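Local coordinates for hyaluronoglucosaminidase (Apis mellifera, PDB 1FCQ), which probably hydrolyses hyaluronan as a venom hyaluronidase of glycosidase family 56 and is a major allergen of bee venom, at residues A[204-209]-A[248-253]; A[268-273]-A[280-285]. One frame throughout, in Å; residues are numbered along the deposited sequence.

Contact 1 (A[204-209]-A[248-253])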
loop_
_atom_site.group_PDB
_atom_site.type_symbol
_atom_site.label_atom_id
_atom_site.label_comp_id
_atom_site.label_asym_id
_atom_site.label_seq_id
_atom_site.Cartn_x
_atom_site.Cartn_y
_atom_site.Cartn_z
ATOM N N THR A 204 17.081 11.272 2.470
ATOM C CA THR A 204 17.287 10.382 3.620
ATOM C C THR A 204 16.409 9.141 3.490
ATOM O O THR A 204 16.884 8.056 3.815
ATOM C CB THR A 204 17.105 11.101 4.960
ATOM O OG1 THR A 204 18.064 12.186 4.972
ATOM C CG2 THR A 204 17.394 10.169 6.123
ATOM N N THR A 205 15.198 9.300 2.985
ATOM C CA THR A 205 14.294 8.171 2.744
ATOM C C THR A 205 14.883 7.213 1.725
ATOM O O THR A 205 14.785 5.990 1.884
ATOM C CB THR A 205 12.912 8.676 2.283
ATOM O OG1 THR A 205 12.276 9.305 3.405
ATOM C CG2 THR A 205 12.036 7.524 1.789
ATOM N N MET A 206 15.580 7.738 0.709
ATOM C CA MET A 206 16.199 6.841 -0.265
ATOM C C MET A 206 17.226 5.972 0.456
ATOM O O MET A 206 17.282 4.772 0.203
ATOM C CB MET A 206 16.835 7.606 -1.424
ATOM C CG MET A 206 15.765 8.342 -2.237
ATOM S SD MET A 206 16.555 9.069 -3.690
ATOM C CE MET A 206 17.831 10.052 -2.968
ATOM N N GLN A 207 18.016 6.594 1.329
ATOM C CA GLN A 207 19.025 5.862 2.077
ATOM C C GLN A 207 18.397 4.822 3.011
ATOM O O GLN A 207 18.861 3.674 3.055
ATOM C CB GLN A 207 19.901 6.802 2.904
ATOM C CG GLN A 207 20.541 7.942 2.131
ATOM C CD GLN A 207 21.505 8.743 2.981
ATOM O OE1 GLN A 207 21.112 9.645 3.724
ATOM N NE2 GLN A 207 22.800 8.441 2.918
ATOM N N GLU A 208 17.326 5.216 3.689
ATOM C CA GLU A 208 16.613 4.275 4.556
ATOM C C GLU A 208 15.995 3.154 3.739
ATOM O O GLU A 208 16.014 1.996 4.175
ATOM C CB GLU A 208 15.597 5.033 5.407
ATOM C CG GLU A 208 16.341 5.930 6.404
ATOM C CD GLU A 208 15.463 7.057 6.912
ATOM O OE1 GLU A 208 14.370 7.304 6.363
ATOM O OE2 GLU A 208 15.901 7.702 7.894
ATOM N N ASN A 209 15.490 3.405 2.524
ATOM C CA ASN A 209 14.981 2.304 1.709
ATOM C C ASN A 209 16.099 1.343 1.326
ATOM O O ASN A 209 15.898 0.132 1.280
ATOM C CB ASN A 209 14.305 2.839 0.438
ATOM C CG ASN A 209 12.966 3.478 0.741
ATOM O OD1 ASN A 209 12.295 3.149 1.721
ATOM N ND2 ASN A 209 12.539 4.374 -0.156
ATOM N N ALA A 248 10.775 2.763 -6.477
ATOM C CA ALA A 248 10.506 1.333 -6.456
ATOM C C ALA A 248 11.374 0.570 -7.453
ATOM O O ALA A 248 11.853 -0.508 -7.092
ATOM C CB ALA A 248 9.024 1.064 -6.726
ATOM N N LEU A 249 11.595 1.096 -8.662
ATOM C CA LEU A 249 12.456 0.364 -9.610
ATOM C C LEU A 249 13.897 0.299 -9.121
ATOM O O LEU A 249 14.535 -0.748 -9.316
ATOM C CB LEU A 249 12.379 1.061 -10.971
ATOM C CG LEU A 249 11.042 0.914 -11.702
ATOM C CD1 LEU A 249 10.952 1.913 -12.845
ATOM C CD2 LEU A 249 10.856 -0.501 -12.226
ATOM N N ARG A 250 14.403 1.342 -8.469
ATOM C CA ARG A 250 15.778 1.294 -7.981
ATOM C C ARG A 250 15.932 0.157 -6.971
ATOM O O ARG A 250 16.877 -0.612 -7.009
ATOM C CB ARG A 250 16.258 2.590 -7.315
ATOM C CG ARG A 250 17.700 2.494 -6.812
ATOM C CD ARG A 250 18.240 3.751 -6.163
ATOM N NE ARG A 250 18.048 3.870 -4.706
ATOM C CZ ARG A 250 16.901 4.304 -4.205
ATOM N NH1 ARG A 250 15.946 4.628 -5.067
ATOM N NH2 ARG A 250 16.689 4.417 -2.897
ATOM N N ILE A 251 14.963 0.050 -6.067
ATOM C CA ILE A 251 14.973 -0.946 -5.014
ATOM C C ILE A 251 14.723 -2.322 -5.612
ATOM O O ILE A 251 15.385 -3.300 -5.253
ATOM C CB ILE A 251 13.925 -0.612 -3.928
ATOM C CG1 ILE A 251 14.245 0.721 -3.261
ATOM C CG2 ILE A 251 13.820 -1.735 -2.912
ATOM C CD1 ILE A 251 15.575 0.866 -2.564
ATOM N N ALA A 252 13.867 -2.393 -6.627
ATOM C CA ALA A 252 13.563 -3.669 -7.260
ATOM C C ALA A 252 14.777 -4.208 -8.001
ATOM O O ALA A 252 14.953 -5.429 -8.050
ATOM C CB ALA A 252 12.361 -3.615 -8.183
ATOM N N ARG A 253 15.621 -3.332 -8.532
ATOM C CA ARG A 253 16.844 -3.749 -9.216
ATOM C C ARG A 253 17.993 -3.832 -8.220
ATOM O O ARG A 253 19.003 -4.491 -8.446
ATOM C CB ARG A 253 17.135 -2.785 -10.358
ATOM C CG ARG A 253 16.017 -2.805 -11.396
ATOM C CD ARG A 253 16.090 -1.583 -12.300
ATOM N NE ARG A 253 15.062 -1.625 -13.329
ATOM C CZ ARG A 253 14.578 -0.595 -14.007
ATOM N NH1 ARG A 253 15.009 0.641 -13.786
ATOM N NH2 ARG A 253 13.642 -0.796 -14.926
#

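Contact 2 (A[268-273]-A[280-285])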
loop_
_atom_site.group_PDB
_atom_site.type_symbol
_atom_site.label_atom_id
_atom_site.label_comp_id
_atom_site.label_asym_id
_atom_site.label_seq_id
_atom_site.Cartn_x
_atom_site.Cartn_y
_atom_site.Cartn_z
ATOM N N TYR A 268 -8.421 6.221 -8.842
ATOM C CA TYR A 268 -9.104 7.073 -9.822
ATOM C C TYR A 268 -9.724 8.298 -9.175
ATOM O O TYR A 268 -10.420 9.063 -9.858
ATOM C CB TYR A 268 -10.135 6.261 -10.626
ATOM C CG TYR A 268 -11.230 5.703 -9.738
ATOM C CD1 TYR A 268 -12.372 6.477 -9.547
ATOM C CD2 TYR A 268 -11.148 4.498 -9.077
ATOM C CE1 TYR A 268 -13.387 6.031 -8.725
ATOM C CE2 TYR A 268 -12.152 4.035 -8.249
ATOM C CZ TYR A 268 -13.282 4.826 -8.073
ATOM O OH TYR A 268 -14.307 4.411 -7.259
ATOM N N LYS A 269 -9.472 8.545 -7.897
ATOM C CA LYS A 269 -9.924 9.746 -7.214
ATOM C C LYS A 269 -8.692 10.535 -6.750
ATOM O O LYS A 269 -7.633 9.930 -6.564
ATOM C CB LYS A 269 -10.725 9.421 -5.949
ATOM C CG LYS A 269 -11.983 8.600 -6.170
ATOM C CD LYS A 269 -13.037 9.469 -6.853
ATOM C CE LYS A 269 -14.414 8.851 -6.649
ATOM N NZ LYS A 269 -15.442 9.635 -7.399
ATOM N N TYR A 270 -8.810 11.839 -6.568
ATOM C CA TYR A 270 -7.696 12.648 -6.065
ATOM C C TYR A 270 -7.582 12.404 -4.574
ATOM O O TYR A 270 -8.587 12.397 -3.853
ATOM C CB TYR A 270 -7.904 14.149 -6.353
ATOM C CG TYR A 270 -7.784 14.411 -7.840
ATOM C CD1 TYR A 270 -8.914 14.549 -8.646
ATOM C CD2 TYR A 270 -6.539 14.486 -8.453
ATOM C CE1 TYR A 270 -8.796 14.766 -9.996
ATOM C CE2 TYR A 270 -6.412 14.701 -9.811
ATOM C CZ TYR A 270 -7.552 14.857 -10.587
ATOM O OH TYR A 270 -7.443 15.042 -11.942
ATOM N N GLN A 271 -6.386 12.213 -4.034
ATOM C CA GLN A 271 -6.218 11.934 -2.610
ATOM C C GLN A 271 -6.690 13.062 -1.709
ATOM O O GLN A 271 -7.184 12.802 -0.608
ATOM C CB GLN A 271 -4.748 11.580 -2.373
ATOM C CG GLN A 271 -4.398 11.036 -1.001
ATOM C CD GLN A 271 -2.916 10.721 -0.897
ATOM O OE1 GLN A 271 -2.475 9.614 -1.218
ATOM N NE2 GLN A 271 -2.131 11.699 -0.455
ATOM N N ASP A 272 -6.607 14.297 -2.162
ATOM C CA ASP A 272 -7.011 15.474 -1.412
ATOM C C ASP A 272 -8.383 15.993 -1.818
ATOM O O ASP A 272 -8.901 16.956 -1.251
ATOM C CB ASP A 272 -5.969 16.587 -1.589
ATOM C CG ASP A 272 -5.760 16.993 -3.034
ATOM O OD1 ASP A 272 -5.182 18.086 -3.260
ATOM O OD2 ASP A 272 -6.160 16.242 -3.948
ATOM N N ARG A 273 -8.990 15.398 -2.829
ATOM C CA ARG A 273 -10.320 15.727 -3.334
ATOM C C ARG A 273 -10.984 14.383 -3.659
ATOM O O ARG A 273 -11.173 13.980 -4.812
ATOM C CB ARG A 273 -10.306 16.569 -4.595
ATOM C CG ARG A 273 -9.957 18.039 -4.474
ATOM C CD ARG A 273 -11.021 18.872 -5.169
ATOM N NE ARG A 273 -10.940 18.897 -6.621
ATOM C CZ ARG A 273 -12.000 18.966 -7.426
ATOM N NH1 ARG A 273 -13.216 18.988 -6.899
ATOM N NH2 ARG A 273 -11.867 18.995 -8.746
ATOM N N ARG A 280 -9.204 13.245 -17.595
ATOM C CA ARG A 280 -8.638 12.445 -18.679
ATOM C C ARG A 280 -7.163 12.795 -18.904
ATOM O O ARG A 280 -6.331 11.938 -19.214
ATOM C CB ARG A 280 -9.424 12.731 -19.967
ATOM C CG ARG A 280 -8.958 11.867 -21.134
ATOM N N ALA A 281 -6.869 14.091 -18.802
ATOM C CA ALA A 281 -5.501 14.573 -19.017
ATOM C C ALA A 281 -4.582 13.935 -17.971
ATOM O O ALA A 281 -3.474 13.521 -18.298
ATOM C CB ALA A 281 -5.414 16.083 -18.920
ATOM N N ASP A 282 -5.049 13.905 -16.725
ATOM C CA ASP A 282 -4.251 13.287 -15.663
ATOM C C ASP A 282 -4.107 11.783 -15.858
ATOM O O ASP A 282 -3.007 11.259 -15.645
ATOM C CB ASP A 282 -4.780 13.603 -14.274
ATOM C CG ASP A 282 -4.415 14.972 -13.746
ATOM O OD1 ASP A 282 -3.495 15.619 -14.295
ATOM O OD2 ASP A 282 -5.032 15.428 -12.763
ATOM N N LEU A 283 -5.178 11.089 -16.244
ATOM C CA LEU A 283 -5.073 9.652 -16.495
ATOM C C LEU A 283 -4.010 9.366 -17.544
ATOM O O LEU A 283 -3.132 8.512 -17.404
ATOM C CB LEU A 283 -6.412 9.115 -17.004
ATOM C CG LEU A 283 -7.523 8.964 -15.971
ATOM C CD1 LEU A 283 -8.830 8.620 -16.673
ATOM C CD2 LEU A 283 -7.184 7.885 -14.942
ATOM N N GLU A 284 -4.112 10.071 -18.670
ATOM C CA GLU A 284 -3.177 9.904 -19.771
ATOM C C GLU A 284 -1.727 10.167 -19.372
ATOM O O GLU A 284 -0.875 9.298 -19.578
ATOM C CB GLU A 284 -3.583 10.809 -20.951
ATOM C CG GLU A 284 -4.917 10.450 -21.579
ATOM C CD GLU A 284 -5.414 11.388 -22.660
ATOM O OE1 GLU A 284 -4.923 12.536 -22.749
ATOM O OE2 GLU A 284 -6.316 11.006 -23.443
ATOM N N ALA A 285 -1.398 11.316 -18.808
ATOM C CA ALA A 285 0.004 11.622 -18.505
ATOM C C ALA A 285 0.580 10.716 -17.429
ATOM O O ALA A 285 1.746 10.314 -17.537
ATOM C CB ALA A 285 0.143 13.080 -18.105
#

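Contact 1 (A[204-209]-A[248-253])
Arg250 reaches from helix 234-253 across to the short helix 203-210, where its guanidinium meets the backbone of Met206. Its CB points at the facing helix; chi1 (180°) and chi2 are both extended, so CB, CG and CD run out in a straight zigzag. The chain then bends at chi3, bringing the guanidinium back over its neighbour Ile251, whose CD1 lies 3.7 Å above the guanidinium plane, near the rim. NH1 turns to Glu247 in a salt bridge. NH2 meets Met206 O at the guanidinium edge, 3.2 Å away, in a weak, bent hydrogen bond (122° at the hydrogen); it also lies 3.5 Å from Met206 CB and forms a salt bridge with Asp210. The two carboxylates probably do more to set the group's rotation than the weak bond to the carbonyl. Deeper in, Ile251 CD1 packs against Asn209 CB at 3.8 Å, while Asn209 ND2 bonds to Glu247 and to Tyr188 O. The segment axes come no closer than 11.1 Å and run in roughly the same direction, 26° apart, so long side chains span the gap. Beneath, Ile251 rests on strand 221-222, and Ala248 touches both that strand and strand 261-267 of the TIM barrel.

Contact 2 (A[268-273]-A[280-285])
Tyr270 and Asp282 join a beta-strand end to the following helix in the TIM-barrel fold: a short, weakly bonded strand at about 269-270 comes just beyond barrel strand 261-267, and a loop then leads into helix 280-292. The close part of the contact is a single hydrogen bond between buried side chains, in which Tyr270 OH donates to Asp282 OD2 over 2.6 Å. On the acid, the hydroxyl approaches OD2 from the anti side, 21° out of the carboxylate plane, and ring and carboxylate are turned 72° apart. Asp282 CG lies anti to its own carbonyl carbon (chi1 -79°), which carries the carboxylate off the first turn of the helix toward the strand. OD2 is shared with Arg237 of helix 234-253 in a salt bridge, which would probably favour the charged form of the acid. The phenol oxygen in turn accepts a bond from Ser279 N, while the ring meets Trp230 edge-to-face.

Away from this pair the segments part. Leu283 turns to Tyr319, Leu324 and Ala327 of helix 310-328, and Leu283 CD2 comes no nearer than 5.5 Å to Tyr268 CB. Gln271 lies exposed on the strand side, Ala281 and Glu284 on the helix side. Back at the tight end, Asp282 OD2 sits at the edge of the phenol ring, in its plane, and comes within 3.3 Å of Tyr270 CE2.

From the N terminus, the chain first enters contact 1 at helix 203-210, passes strand 221-222 and closes the loop of 38 intervening residues near the end of helix 234-253. It next runs along barrel strand 261-267 into contact 2, a much shorter loop of six intervening residues that closes at the start of helix 280-292. The two loops follow in series, neither crossing nor enclosing the other, with centres about 25 Å apart and nearest atoms about 13 Å apart. Helix 234-253 connects them: its C-terminal turns face helix 203-210 in contact 1, whereas its N-terminal part lies beside contact 2.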